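Local coordinates for protein lipoxygenase (Cyanothece sp., PDB 5EK8) that is a 9R-lipoxygenase, a non-heme iron enzyme that probably inserts molecular oxygen into polyunsaturated fatty acids, at residues D289-E294 / I309-R314; F277-Y282 / E503-N508; S266-N271 / D510-W515; G582-N587 / N613-F618. All coordinates share one frame; numbering follows the deposited sequence.

Overall arrangement
From the N terminus, contact 3 opens first at 266-271, contact 2 opens at 277-282, and contact 1 opens and closes between 289 and 314. Contact 2 then closes at 503-508 and contact 3 at 510-515, so the three nest without crossing, contact 1 innermost. Contact 1 pairs the two strands of a hairpin, and contact 3 adds the short strand 513-515 at the edge of the same antiparallel sheet. Contact 2 packs the loops between them; Trp279 touches Asn292 of contact 1, and Asn508 touches Tyr513 of contact 3. Contact 4 follows in series, setting a loop against helix 608-623, about 22 Å from contact 1, centre to centre.

Contact 1 (D289-E294 / I309-R314); sequences DLHNVE and ITIQSR
His291 and Ser313 meet through their side chains: OG lies at the ring edge, near its plane, and pairs with ND1. His291 CG is anti to the carbonyl carbon (chi1 -53°), on the face where Ser313 lies. The 2.5 Å between His291 ND1 and Ser313 OG is doubtfully short, and either may donate. On the same face Val293 and Ile311 lie side by side, CG1 to CG1 at 3.7 Å. Just beyond the paired strands, Leu290 CD1 sits 3.6 Å from Arg314 NH1 over one guanidinium face. Alternating with these pairs, Asn292-Gln312 and Glu294-Thr310 are the hydrogen-bonded pairs, their side chains on the opposite face.

Further out, His291 NE2 is hydrogen-bonded to Ser595 OG, Trp279 N binds Asn292 OD1, and Ser318 O holds Arg314 NE. Glu294 OE2 bonds Ser276 OG. Ile345 of helix 337-377 covers His291 and Val293. An alanine in place of His291 would probably leave Ser313 OG and Ser595 OG each one partner short. The whole is an antiparallel beta hairpin within a larger antiparallel sheet.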
loop_
_atom_site.group_PDB
_atom_site.type_symbol
_atom_site.label_atom_id
_atom_site.label_comp_id
_atom_site.label_asym_id
_atom_site.label_seq_id
_atom_site.Cartn_x
_atom_site.Cartn_y
_atom_site.Cartn_z
ATOM N N ASP A 289 27.351 -4.507 -3.444
ATOM C CA ASP A 289 27.518 -5.639 -4.337
ATOM C C ASP A 289 26.161 -6.120 -4.837
ATOM O O ASP A 289 25.127 -5.793 -4.254
ATOM C CB ASP A 289 28.255 -6.779 -3.631
ATOM C CG ASP A 289 29.676 -6.414 -3.255
ATOM O OD1 ASP A 289 30.227 -5.453 -3.832
ATOM O OD2 ASP A 289 30.246 -7.097 -2.381
ATOM N N LEU A 290 26.177 -6.897 -5.918
ATOM C CA LEU A 290 24.966 -7.515 -6.455
ATOM C C LEU A 290 25.185 -9.006 -6.657
ATOM O O LEU A 290 26.194 -9.416 -7.233
ATOM C CB LEU A 290 24.564 -6.872 -7.781
ATOM C CG LEU A 290 23.246 -6.105 -7.853
ATOM C CD1 LEU A 290 22.892 -5.824 -9.307
ATOM C CD2 LEU A 290 22.135 -6.870 -7.160
ATOM N N HIS A 291 24.241 -9.820 -6.194
ATOM C CA HIS A 291 24.398 -11.266 -6.301
ATOM C C HIS A 291 23.206 -11.964 -6.951
ATOM O O HIS A 291 22.084 -11.922 -6.442
ATOM C CB HIS A 291 24.648 -11.873 -4.920
ATOM C CG HIS A 291 25.775 -11.230 -4.173
ATOM N ND1 HIS A 291 27.099 -11.496 -4.450
ATOM C CD2 HIS A 291 25.774 -10.329 -3.163
ATOM C CE1 HIS A 291 27.866 -10.785 -3.641
ATOM N NE2 HIS A 291 27.087 -10.065 -2.855
ATOM N N ASN A 292 23.462 -12.602 -8.085
ATOM C CA ASN A 292 22.519 -13.558 -8.634
ATOM C C ASN A 292 22.575 -14.811 -7.776
ATOM O O ASN A 292 23.477 -15.637 -7.928
ATOM C CB ASN A 292 22.833 -13.883 -10.096
ATOM C CG ASN A 292 22.634 -12.696 -11.019
ATOM O OD1 ASN A 292 21.916 -11.751 -10.698
ATOM N ND2 ASN A 292 23.271 -12.744 -12.177
ATOM N N VAL A 293 21.631 -14.940 -6.850
ATOM C CA VAL A 293 21.655 -16.063 -5.921
ATOM C C VAL A 293 20.486 -17.003 -6.154
ATOM O O VAL A 293 19.347 -16.575 -6.349
ATOM C CB VAL A 293 21.645 -15.598 -4.448
ATOM C CG1 VAL A 293 22.951 -14.936 -4.106
ATOM C CG2 VAL A 293 20.491 -14.653 -4.180
ATOM N N GLU A 294 20.780 -18.295 -6.146
ATOM C CA GLU A 294 19.741 -19.290 -6.336
ATOM C C GLU A 294 19.837 -20.339 -5.241
ATOM O O GLU A 294 20.886 -20.951 -5.047
ATOM C CB GLU A 294 19.855 -19.925 -7.723
ATOM C CG GLU A 294 19.804 -18.902 -8.851
ATOM C CD GLU A 294 19.643 -19.530 -10.222
ATOM O OE1 GLU A 294 20.676 -19.821 -10.869
ATOM O OE2 GLU A 294 18.482 -19.724 -10.651
ATOM N N ILE A 309 23.294 -23.507 -2.469
ATOM C CA ILE A 309 23.047 -22.119 -2.813
ATOM C C ILE A 309 24.150 -21.727 -3.767
ATOM O O ILE A 309 25.334 -21.885 -3.460
ATOM C CB ILE A 309 23.054 -21.169 -1.583
ATOM C CG1 ILE A 309 21.940 -21.522 -0.595
ATOM C CG2 ILE A 309 22.922 -19.710 -2.017
ATOM C CD1 ILE A 309 21.948 -20.664 0.640
ATOM N N THR A 310 23.764 -21.247 -4.939
ATOM C CA THR A 310 24.736 -20.775 -5.901
ATOM C C THR A 310 24.737 -19.256 -5.902
ATOM O O THR A 310 23.683 -18.613 -5.768
ATOM C CB THR A 310 24.451 -21.306 -7.311
ATOM O OG1 THR A 310 23.341 -20.596 -7.879
ATOM C CG2 THR A 310 24.141 -22.789 -7.254
ATOM N N ILE A 311 25.930 -18.690 -6.033
ATOM C CA ILE A 311 26.083 -17.244 -6.025
ATOM C C ILE A 311 26.937 -16.783 -7.201
ATOM O O ILE A 311 28.080 -17.208 -7.364
ATOM C CB ILE A 311 26.720 -16.744 -4.711
ATOM C CG1 ILE A 311 25.845 -17.102 -3.508
ATOM C CG2 ILE A 311 26.941 -15.240 -4.770
ATOM C CD1 ILE A 311 26.452 -16.698 -2.168
ATOM N N GLN A 312 26.373 -15.910 -8.025
ATOM C CA GLN A 312 27.125 -15.346 -9.134
ATOM C C GLN A 312 27.092 -13.825 -9.053
ATOM O O GLN A 312 26.041 -13.212 -9.219
ATOM C CB GLN A 312 26.567 -15.840 -10.467
ATOM C CG GLN A 312 27.448 -15.507 -11.639
ATOM C CD GLN A 312 26.959 -16.111 -12.926
ATOM O OE1 GLN A 312 27.760 -16.490 -13.772
ATOM N NE2 GLN A 312 25.640 -16.212 -13.083
ATOM N N SER A 313 28.243 -13.216 -8.798
ATOM C CA SER A 313 28.272 -11.803 -8.436
ATOM C C SER A 313 28.765 -10.886 -9.551
ATOM O O SER A 313 29.600 -11.265 -10.372
ATOM C CB SER A 313 29.141 -11.604 -7.191
ATOM O OG SER A 313 28.688 -12.415 -6.122
ATOM N N ARG A 314 28.224 -9.673 -9.565
ATOM C CA ARG A 314 28.737 -8.598 -10.394
ATOM C C ARG A 314 30.122 -8.200 -9.920
ATOM O O ARG A 314 30.395 -8.221 -8.718
ATOM C CB ARG A 314 27.805 -7.388 -10.338
ATOM C CG ARG A 314 26.376 -7.701 -10.727
ATOM C CD ARG A 314 26.151 -7.487 -12.211
ATOM N NE ARG A 314 25.751 -6.117 -12.496
ATOM C CZ ARG A 314 24.502 -5.740 -12.735
ATOM N NH1 ARG A 314 23.523 -6.642 -12.742
ATOM N NH2 ARG A 314 24.238 -4.463 -12.976
#

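Contact 2 (F277-Y282 / E503-N508); sequences FIWDNY and EGIMAN
Ile505 reaches over one face of the Trp279 indole, its CD1 3.5 Å from the centroid of the six-membered ring and 13° off the normal. Its CG1 is anti to the backbone N (chi1 -170°), and the chain runs on extended to that methyl. Phe277 turns its edge to the same CD1, with Phe277 CD1 at 3.5 Å, while Tyr282 crosses Ile505 at about a right angle. Ile505 N donates to Tyr282 OH at 3.0 Å, although the place of that hydroxyl is less sure. Trp279 and Tyr282 begin and end one type I beta turn, Ile505 lies in another from Gly504 to Ala507, and Phe277 ends strand 272-277. An alanine in place of Trp279 would probably open a gap beside Ile505 CD1 and leave the end of that side chain freer to move. Asn281 CB lies over the centre of the Tyr282 ring. A water accepts weakly from Ile278 N and donates to Ile505 O, while Ala349 of helix 337-377 packs on Trp279.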
loop_
_atom_site.group_PDB
_atom_site.type_symbol
_atom_site.label_atom_id
_atom_site.label_comp_id
_atom_site.label_asym_id
_atom_site.label_seq_id
_atom_site.Cartn_x
_atom_site.Cartn_y
_atom_site.Cartn_z
ATOM N N PHE A 277 17.017 -15.372 -7.597
ATOM C CA PHE A 277 17.083 -13.926 -7.666
ATOM C C PHE A 277 18.216 -13.525 -8.602
ATOM O O PHE A 277 19.394 -13.681 -8.273
ATOM C CB PHE A 277 17.269 -13.321 -6.276
ATOM C CG PHE A 277 16.102 -13.558 -5.358
ATOM C CD1 PHE A 277 14.850 -13.043 -5.662
ATOM C CD2 PHE A 277 16.256 -14.294 -4.191
ATOM C CE1 PHE A 277 13.775 -13.261 -4.829
ATOM C CE2 PHE A 277 15.184 -14.515 -3.350
ATOM C CZ PHE A 277 13.942 -13.996 -3.666
ATOM N N ILE A 278 17.838 -13.029 -9.778
ATOM C CA ILE A 278 18.793 -12.606 -10.799
ATOM C C ILE A 278 18.589 -11.134 -11.148
ATOM O O ILE A 278 17.475 -10.701 -11.437
ATOM C CB ILE A 278 18.676 -13.462 -12.081
ATOM C CG1 ILE A 278 19.292 -14.845 -11.861
ATOM C CG2 ILE A 278 19.366 -12.778 -13.240
ATOM C CD1 ILE A 278 18.302 -15.892 -11.423
ATOM N N TRP A 279 19.678 -10.375 -11.126
ATOM C CA TRP A 279 19.605 -8.924 -11.242
ATOM C C TRP A 279 20.248 -8.410 -12.525
ATOM O O TRP A 279 20.553 -7.220 -12.638
ATOM C CB TRP A 279 20.269 -8.270 -10.024
ATOM C CG TRP A 279 19.859 -8.901 -8.730
ATOM C CD1 TRP A 279 20.441 -9.978 -8.119
ATOM C CD2 TRP A 279 18.769 -8.505 -7.889
ATOM N NE1 TRP A 279 19.779 -10.276 -6.950
ATOM C CE2 TRP A 279 18.749 -9.385 -6.787
ATOM C CE3 TRP A 279 17.807 -7.491 -7.962
ATOM C CZ2 TRP A 279 17.807 -9.282 -5.766
ATOM C CZ3 TRP A 279 16.869 -7.393 -6.946
ATOM C CH2 TRP A 279 16.880 -8.280 -5.862
ATOM N N ASP A 280 20.443 -9.302 -13.494
ATOM C CA ASP A 280 21.085 -8.936 -14.758
ATOM C C ASP A 280 20.374 -7.778 -15.463
ATOM O O ASP A 280 20.980 -7.048 -16.252
ATOM C CB ASP A 280 21.152 -10.143 -15.694
ATOM C CG ASP A 280 22.013 -11.258 -15.146
ATOM O OD1 ASP A 280 21.800 -12.425 -15.534
ATOM O OD2 ASP A 280 22.900 -10.967 -14.317
ATOM N N ASN A 281 19.092 -7.609 -15.148
ATOM C CA ASN A 281 18.251 -6.584 -15.757
ATOM C C ASN A 281 18.428 -5.172 -15.189
ATOM O O ASN A 281 17.905 -4.206 -15.744
ATOM C CB ASN A 281 16.785 -6.984 -15.609
ATOM C CG ASN A 281 16.056 -7.022 -16.924
ATOM O OD1 ASN A 281 16.646 -7.287 -17.973
ATOM N ND2 ASN A 281 14.760 -6.754 -16.879
ATOM N N TYR A 282 19.152 -5.050 -14.080
ATOM C CA TYR A 282 19.109 -3.815 -13.296
ATOM C C TYR A 282 20.459 -3.142 -13.077
ATOM O O TYR A 282 21.509 -3.788 -13.078
ATOM C CB TYR A 282 18.448 -4.103 -11.950
ATOM C CG TYR A 282 17.182 -4.903 -12.118
ATOM C CD1 TYR A 282 16.048 -4.326 -12.675
ATOM C CD2 TYR A 282 17.123 -6.241 -11.752
ATOM C CE1 TYR A 282 14.885 -5.051 -12.853
ATOM C CE2 TYR A 282 15.958 -6.980 -11.919
ATOM C CZ TYR A 282 14.843 -6.377 -12.475
ATOM O OH TYR A 282 13.684 -7.098 -12.650
ATOM N N GLU A 503 9.114 -9.865 -17.053
ATOM C CA GLU A 503 10.532 -9.924 -17.364
ATOM C C GLU A 503 11.317 -9.472 -16.138
ATOM O O GLU A 503 10.761 -8.862 -15.225
ATOM C CB GLU A 503 10.867 -9.059 -18.583
ATOM C CG GLU A 503 10.436 -7.605 -18.472
ATOM C CD GLU A 503 10.765 -6.802 -19.726
ATOM O OE1 GLU A 503 11.724 -6.001 -19.685
ATOM O OE2 GLU A 503 10.064 -6.973 -20.751
ATOM N N GLY A 504 12.606 -9.782 -16.115
ATOM C CA GLY A 504 13.448 -9.401 -15.000
ATOM C C GLY A 504 13.554 -10.490 -13.952
ATOM O O GLY A 504 13.576 -11.678 -14.274
ATOM N N ILE A 505 13.603 -10.074 -12.690
ATOM C CA ILE A 505 13.890 -10.978 -11.581
ATOM C C ILE A 505 12.772 -11.995 -11.320
ATOM O O ILE A 505 13.031 -13.094 -10.826
ATOM C CB ILE A 505 14.174 -10.179 -10.277
ATOM C CG1 ILE A 505 14.717 -11.106 -9.186
ATOM C CG2 ILE A 505 12.935 -9.413 -9.804
ATOM C CD1 ILE A 505 15.220 -10.381 -7.981
ATOM N N MET A 506 11.536 -11.644 -11.664
ATOM C CA MET A 506 10.400 -12.521 -11.380
ATOM C C MET A 506 10.012 -13.384 -12.577
ATOM O O MET A 506 8.975 -14.050 -12.561
ATOM C CB MET A 506 9.189 -11.705 -10.914
ATOM C CG MET A 506 9.393 -11.003 -9.579
ATOM S SD MET A 506 10.215 -12.047 -8.360
ATOM C CE MET A 506 9.020 -13.368 -8.173
ATOM N N ALA A 507 10.850 -13.378 -13.608
ATOM C CA ALA A 507 10.609 -14.210 -14.779
ATOM C C ALA A 507 11.469 -15.464 -14.709
ATOM O O ALA A 507 12.671 -15.391 -14.459
ATOM C CB ALA A 507 10.885 -13.431 -16.059
ATOM N N ASN A 508 10.842 -16.616 -14.916
ATOM C CA ASN A 508 11.548 -17.889 -14.889
ATOM C C ASN A 508 12.249 -18.174 -16.216
ATOM O O ASN A 508 11.619 -18.203 -17.278
ATOM C CB ASN A 508 10.584 -19.023 -14.543
ATOM C CG ASN A 508 11.280 -20.365 -14.428
ATOM O OD1 ASN A 508 12.502 -20.438 -14.300
ATOM N ND2 ASN A 508 10.500 -21.438 -14.469
HETATM O O HOH W 1 15.510 -14.261 -11.122
#

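Contact 3 (S266-N271 / D510-W515); sequences SKSDPN and DSDYEW
Ser266 OG gives its proton to Asp512 OD1 at 3.1 Å, approaching from 49° above the carboxylate plane; OG stands anti to the backbone N (chi1 171°), which brings it to that oxygen. The same hydroxyl accepts from Asp269 N at 3.3 Å, an ST motif that curls the loop back on itself, with Ser268 N adding a weak bond. OD1 of Asp512 also takes a weak bond from Ser268 OG, at 3.3 Å, so two serine hydroxyls converge on one carboxylate oxygen. Ser266 CB lies over one face of the Tyr513 ring, offset toward the rim, in a CH-pi contact 4.0 Å from Ser266 CB to the centroid. Lys274 makes a cation-pi contact with that ring.

Lys267 binds both the approach to strand 513-515 and the strand itself. Its backbone N bonds Asp512 O at 2.9 Å, and its side chain, extended beyond CG, carries NZ to Ser511 O at 3.1 Å. Glu514 OE1 receives NZ too, in a salt bridge of 3.1 Å. Ser266 and Tyr513 form an antiparallel non-hydrogen-bonded pair, which joins strand 513-515 to strand 264-266 at the edge of the sheet. Since Lys267 and Glu514 sit at the surface, water probably weakens their charge attraction, and Lys267 also touches a crystal neighbour. With Ser266 OG donating to OD1 and a weaker bond from Ser268 OG, the Asp512 carboxylate would probably be favoured in its charged form.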
loop_
_atom_site.group_PDB
_atom_site.type_symbol
_atom_site.label_atom_id
_atom_site.label_comp_id
_atom_site.label_asym_id
_atom_site.label_seq_id
_atom_site.Cartn_x
_atom_site.Cartn_y
_atom_site.Cartn_z
ATOM N N SER A 266 10.786 -28.696 -9.678
ATOM C CA SER A 266 11.381 -29.322 -10.851
ATOM C C SER A 266 10.350 -30.180 -11.573
ATOM O O SER A 266 9.466 -30.766 -10.948
ATOM C CB SER A 266 12.596 -30.161 -10.460
ATOM O OG SER A 266 13.058 -30.934 -11.555
ATOM N N LYS A 267 10.462 -30.245 -12.895
ATOM C CA LYS A 267 9.505 -30.994 -13.697
ATOM C C LYS A 267 9.845 -32.479 -13.698
ATOM O O LYS A 267 8.956 -33.328 -13.727
ATOM C CB LYS A 267 9.463 -30.453 -15.127
ATOM C CG LYS A 267 8.977 -29.017 -15.224
ATOM C CD LYS A 267 9.183 -28.450 -16.620
ATOM C CE LYS A 267 8.856 -26.961 -16.652
ATOM N NZ LYS A 267 9.021 -26.364 -18.007
ATOM N N SER A 268 11.135 -32.788 -13.660
ATOM C CA SER A 268 11.575 -34.175 -13.611
ATOM C C SER A 268 11.490 -34.722 -12.186
ATOM O O SER A 268 10.826 -35.730 -11.941
ATOM C CB SER A 268 12.998 -34.303 -14.157
ATOM O OG SER A 268 13.822 -33.255 -13.676
ATOM N N ASP A 269 12.153 -34.046 -11.248
ATOM C CA ASP A 269 12.136 -34.443 -9.841
ATOM C C ASP A 269 11.243 -33.508 -9.029
ATOM O O ASP A 269 11.677 -32.439 -8.612
ATOM C CB ASP A 269 13.558 -34.444 -9.268
ATOM C CG ASP A 269 13.655 -35.143 -7.917
ATOM O OD1 ASP A 269 12.610 -35.430 -7.294
ATOM O OD2 ASP A 269 14.793 -35.401 -7.475
ATOM N N PRO A 270 9.992 -33.920 -8.782
ATOM C CA PRO A 270 9.026 -33.048 -8.102
ATOM C C PRO A 270 9.322 -32.855 -6.609
ATOM O O PRO A 270 8.570 -32.169 -5.916
ATOM C CB PRO A 270 7.699 -33.783 -8.308
ATOM C CG PRO A 270 8.091 -35.223 -8.387
ATOM C CD PRO A 270 9.424 -35.245 -9.089
ATOM N N ASN A 271 10.401 -33.455 -6.115
ATOM C CA ASN A 271 10.821 -33.216 -4.737
ATOM C C ASN A 271 11.909 -32.154 -4.671
ATOM O O ASN A 271 12.327 -31.739 -3.590
ATOM C CB ASN A 271 11.313 -34.505 -4.083
ATOM C CG ASN A 271 10.178 -35.439 -3.707
ATOM O OD1 ASN A 271 9.099 -34.999 -3.306
ATOM N ND2 ASN A 271 10.418 -36.739 -3.836
ATOM N N ASP A 510 14.419 -20.847 -16.331
ATOM C CA ASP A 510 14.755 -22.260 -16.248
ATOM C C ASP A 510 13.804 -23.148 -17.045
ATOM O O ASP A 510 12.586 -22.972 -17.011
ATOM C CB ASP A 510 14.777 -22.706 -14.788
ATOM C CG ASP A 510 15.929 -22.099 -14.014
ATOM O OD1 ASP A 510 15.777 -21.879 -12.790
ATOM O OD2 ASP A 510 16.984 -21.843 -14.634
ATOM N N SER A 511 14.379 -24.106 -17.762
ATOM C CA SER A 511 13.605 -25.054 -18.551
ATOM C C SER A 511 13.154 -26.216 -17.675
ATOM O O SER A 511 12.074 -26.781 -17.874
ATOM C CB SER A 511 14.432 -25.565 -19.732
ATOM O OG SER A 511 15.118 -24.503 -20.374
ATOM N N ASP A 512 13.987 -26.551 -16.693
ATOM C CA ASP A 512 13.749 -27.685 -15.808
ATOM C C ASP A 512 12.714 -27.346 -14.738
ATOM O O ASP A 512 11.951 -28.207 -14.298
ATOM C CB ASP A 512 15.066 -28.129 -15.154
ATOM C CG ASP A 512 15.012 -29.556 -14.616
ATOM O OD1 ASP A 512 13.901 -30.078 -14.375
ATOM O OD2 ASP A 512 16.094 -30.161 -14.435
ATOM N N TYR A 513 12.680 -26.085 -14.328
ATOM C CA TYR A 513 11.835 -25.688 -13.210
ATOM C C TYR A 513 10.641 -24.850 -13.641
ATOM O O TYR A 513 10.734 -24.044 -14.565
ATOM C CB TYR A 513 12.655 -24.912 -12.181
ATOM C CG TYR A 513 13.539 -25.771 -11.311
ATOM C CD1 TYR A 513 13.126 -26.151 -10.039
ATOM C CD2 TYR A 513 14.786 -26.198 -11.752
ATOM C CE1 TYR A 513 13.923 -26.928 -9.226
ATOM C CE2 TYR A 513 15.597 -26.984 -10.940
ATOM C CZ TYR A 513 15.156 -27.344 -9.676
ATOM O OH TYR A 513 15.937 -28.122 -8.853
ATOM N N GLU A 514 9.521 -25.047 -12.954
ATOM C CA GLU A 514 8.333 -24.233 -13.168
ATOM C C GLU A 514 7.817 -23.743 -11.823
ATOM O O GLU A 514 8.101 -24.350 -10.806
ATOM C CB GLU A 514 7.251 -25.029 -13.898
ATOM C CG GLU A 514 6.359 -24.167 -14.764
ATOM C CD GLU A 514 7.161 -23.323 -15.740
ATOM O OE1 GLU A 514 7.712 -23.897 -16.706
ATOM O OE2 GLU A 514 7.249 -22.091 -15.525
ATOM N N TRP A 515 7.068 -22.647 -11.806
ATOM C CA TRP A 515 6.448 -22.209 -10.562
ATOM C C TRP A 515 5.535 -23.316 -10.034
ATOM O O TRP A 515 4.680 -23.818 -10.760
ATOM C CB TRP A 515 5.668 -20.913 -10.768
ATOM C CG TRP A 515 6.502 -19.782 -11.303
ATOM C CD1 TRP A 515 6.492 -19.290 -12.574
ATOM C CD2 TRP A 515 7.468 -19.004 -10.581
ATOM N NE1 TRP A 515 7.387 -18.254 -12.689
ATOM C CE2 TRP A 515 8.003 -18.062 -11.482
ATOM C CE3 TRP A 515 7.931 -19.015 -9.263
ATOM C CZ2 TRP A 515 8.973 -17.136 -11.106
ATOM C CZ3 TRP A 515 8.897 -18.097 -8.893
ATOM C CH2 TRP A 515 9.406 -17.170 -9.810
#

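Contact 4 (G582-N587 / N613-F618); sequences GELAYN and NQVYIF
Gln614 of helix 608-623 reaches across to Asn587 with its amide. Its CG is anti to the backbone N (chi1 173°), and the chain stays extended through CD, which carries the amide well away from the helix. NE2 donates to Asn587 O at 2.9 Å with an N-H...O angle of 163°. The acceptor lies in the Gln614 amide plane, whereas NE2 sits above the plane of the Asn587 carbonyl. Gly581 O is a second acceptor for NE2.

Leu584 slides past Gln614 in the opposite direction, with CD2 3.3 Å from Gln614 OE1. Its CG is anti to the carbonyl carbon (chi1 -57°), and the branch beyond it meets Val615 at about a right angle, Leu584 CD2 to Val615 CG2 at 3.7 Å. Val615 holds CG1 anti to its backbone N and CG2 anti to its carbonyl carbon, and both methyls face Gly582 O, with CG2 3.8 Å from it. That carbonyl also accepts from Gln225 NE2. The loop keeps its shape partly through Glu583 O, which accepts from both Tyr586 N and Asn587 N.

Phe618, one turn along from Gln614, brings CD2 obliquely to 4.3 Å from Gly582 N and lies about 7 Å, side chain to side chain, from the iron ligand His359. The contact is buried, and with two carbonyls on NE2, a flipped amide would probably set its oxygen against them, which is likely to fix the rotation of the group.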
loop_
_atom_site.group_PDB
_atom_site.type_symbol
_atom_site.label_atom_id
_atom_site.label_comp_id
_atom_site.label_asym_id
_atom_site.label_seq_id
_atom_site.Cartn_x
_atom_site.Cartn_y
_atom_site.Cartn_z
ATOM N N GLY A 582 15.447 -6.556 11.403
ATOM C CA GLY A 582 15.725 -5.765 12.590
ATOM C C GLY A 582 17.142 -5.931 13.111
ATOM O O GLY A 582 17.681 -5.036 13.759
ATOM N N GLU A 583 17.750 -7.079 12.820
ATOM C CA GLU A 583 19.107 -7.371 13.271
ATOM C C GLU A 583 20.111 -7.335 12.117
ATOM O O GLU A 583 20.070 -8.170 11.212
ATOM C CB GLU A 583 19.156 -8.732 13.963
ATOM C CG GLU A 583 20.551 -9.163 14.371
ATOM C CD GLU A 583 20.578 -10.545 14.995
ATOM O OE1 GLU A 583 19.723 -11.382 14.624
ATOM O OE2 GLU A 583 21.449 -10.788 15.863
ATOM N N LEU A 584 21.017 -6.365 12.184
ATOM C CA LEU A 584 21.976 -6.075 11.120
ATOM C C LEU A 584 22.880 -7.249 10.764
ATOM O O LEU A 584 23.167 -7.488 9.587
ATOM C CB LEU A 584 22.835 -4.876 11.518
ATOM C CG LEU A 584 22.048 -3.603 11.832
ATOM C CD1 LEU A 584 22.816 -2.700 12.789
ATOM C CD2 LEU A 584 21.721 -2.864 10.543
ATOM N N ALA A 585 23.331 -7.983 11.775
ATOM C CA ALA A 585 24.232 -9.104 11.531
ATOM C C ALA A 585 23.552 -10.205 10.714
ATOM O O ALA A 585 24.207 -10.984 10.016
ATOM C CB ALA A 585 24.743 -9.661 12.847
ATOM N N TYR A 586 22.229 -10.254 10.809
ATOM C CA TYR A 586 21.449 -11.339 10.231
ATOM C C TYR A 586 20.912 -10.987 8.847
ATOM O O TYR A 586 20.752 -11.860 7.988
ATOM C CB TYR A 586 20.299 -11.693 11.174
ATOM C CG TYR A 586 19.313 -12.692 10.624
ATOM C CD1 TYR A 586 19.635 -14.039 10.527
ATOM C CD2 TYR A 586 18.050 -12.290 10.210
ATOM C CE1 TYR A 586 18.726 -14.957 10.023
ATOM C CE2 TYR A 586 17.135 -13.199 9.712
ATOM C CZ TYR A 586 17.475 -14.531 9.623
ATOM O OH TYR A 586 16.565 -15.434 9.117
ATOM N N ASN A 587 20.648 -9.705 8.634
ATOM C CA ASN A 587 20.048 -9.274 7.385
ATOM C C ASN A 587 20.197 -7.786 7.099
ATOM O O ASN A 587 20.327 -6.974 8.011
ATOM C CB ASN A 587 18.567 -9.643 7.374
ATOM C CG ASN A 587 18.110 -10.152 6.023
ATOM O OD1 ASN A 587 18.805 -9.976 5.023
ATOM N ND2 ASN A 587 16.941 -10.788 5.984
ATOM N N ASN A 613 19.804 3.716 9.907
ATOM C CA ASN A 613 18.588 4.039 9.170
ATOM C C ASN A 613 17.757 2.795 8.863
ATOM O O ASN A 613 16.526 2.841 8.911
ATOM C CB ASN A 613 18.925 4.791 7.884
ATOM C CG ASN A 613 19.199 6.259 8.135
ATOM O OD1 ASN A 613 18.281 7.081 8.146
ATOM N ND2 ASN A 613 20.463 6.594 8.361
ATOM N N GLN A 614 18.431 1.688 8.561
ATOM C CA GLN A 614 17.763 0.403 8.358
ATOM C C GLN A 614 16.905 0.038 9.561
ATOM O O GLN A 614 15.670 -0.094 9.457
ATOM C CB GLN A 614 18.785 -0.708 8.101
ATOM C CG GLN A 614 18.183 -2.114 8.051
ATOM C CD GLN A 614 19.241 -3.203 7.911
ATOM O OE1 GLN A 614 20.373 -2.935 7.506
ATOM N NE2 GLN A 614 18.878 -4.437 8.252
ATOM N N VAL A 615 17.565 -0.106 10.710
ATOM C CA VAL A 615 16.864 -0.503 11.927
ATOM C C VAL A 615 15.768 0.502 12.299
ATOM O O VAL A 615 14.651 0.120 12.671
ATOM C CB VAL A 615 17.836 -0.664 13.104
ATOM C CG1 VAL A 615 17.104 -1.210 14.326
ATOM C CG2 VAL A 615 18.985 -1.581 12.705
ATOM N N TYR A 616 16.089 1.785 12.174
ATOM C CA TYR A 616 15.138 2.851 12.467
ATOM C C TYR A 616 13.856 2.710 11.657
ATOM O O TYR A 616 12.762 2.648 12.220
ATOM C CB TYR A 616 15.769 4.218 12.200
ATOM C CG TYR A 616 14.802 5.374 12.304
ATOM C CD1 TYR A 616 14.350 5.817 13.537
ATOM C CD2 TYR A 616 14.348 6.031 11.164
ATOM C CE1 TYR A 616 13.468 6.871 13.633
ATOM C CE2 TYR A 616 13.468 7.092 11.251
ATOM C CZ TYR A 616 13.029 7.505 12.489
ATOM O OH TYR A 616 12.151 8.557 12.596
ATOM N N ILE A 617 13.999 2.650 10.337
ATOM C CA ILE A 617 12.849 2.576 9.450
ATOM C C ILE A 617 12.036 1.314 9.695
ATOM O O ILE A 617 10.809 1.378 9.751
ATOM C CB ILE A 617 13.267 2.633 7.965
ATOM C CG1 ILE A 617 13.767 4.031 7.609
ATOM C CG2 ILE A 617 12.095 2.282 7.058
ATOM C CD1 ILE A 617 12.713 5.102 7.785
ATOM N N PHE A 618 12.699 0.169 9.846
ATOM C CA PHE A 618 11.942 -1.065 10.064
ATOM C C PHE A 618 11.127 -0.990 11.357
ATOM O O PHE A 618 9.924 -1.304 11.377
ATOM C CB PHE A 618 12.872 -2.276 10.093
ATOM C CG PHE A 618 13.415 -2.649 8.752
ATOM C CD1 PHE A 618 12.754 -2.274 7.595
ATOM C CD2 PHE A 618 14.584 -3.375 8.643
ATOM C CE1 PHE A 618 13.253 -2.611 6.352
ATOM C CE2 PHE A 618 15.089 -3.721 7.401
ATOM C CZ PHE A 618 14.423 -3.337 6.254
#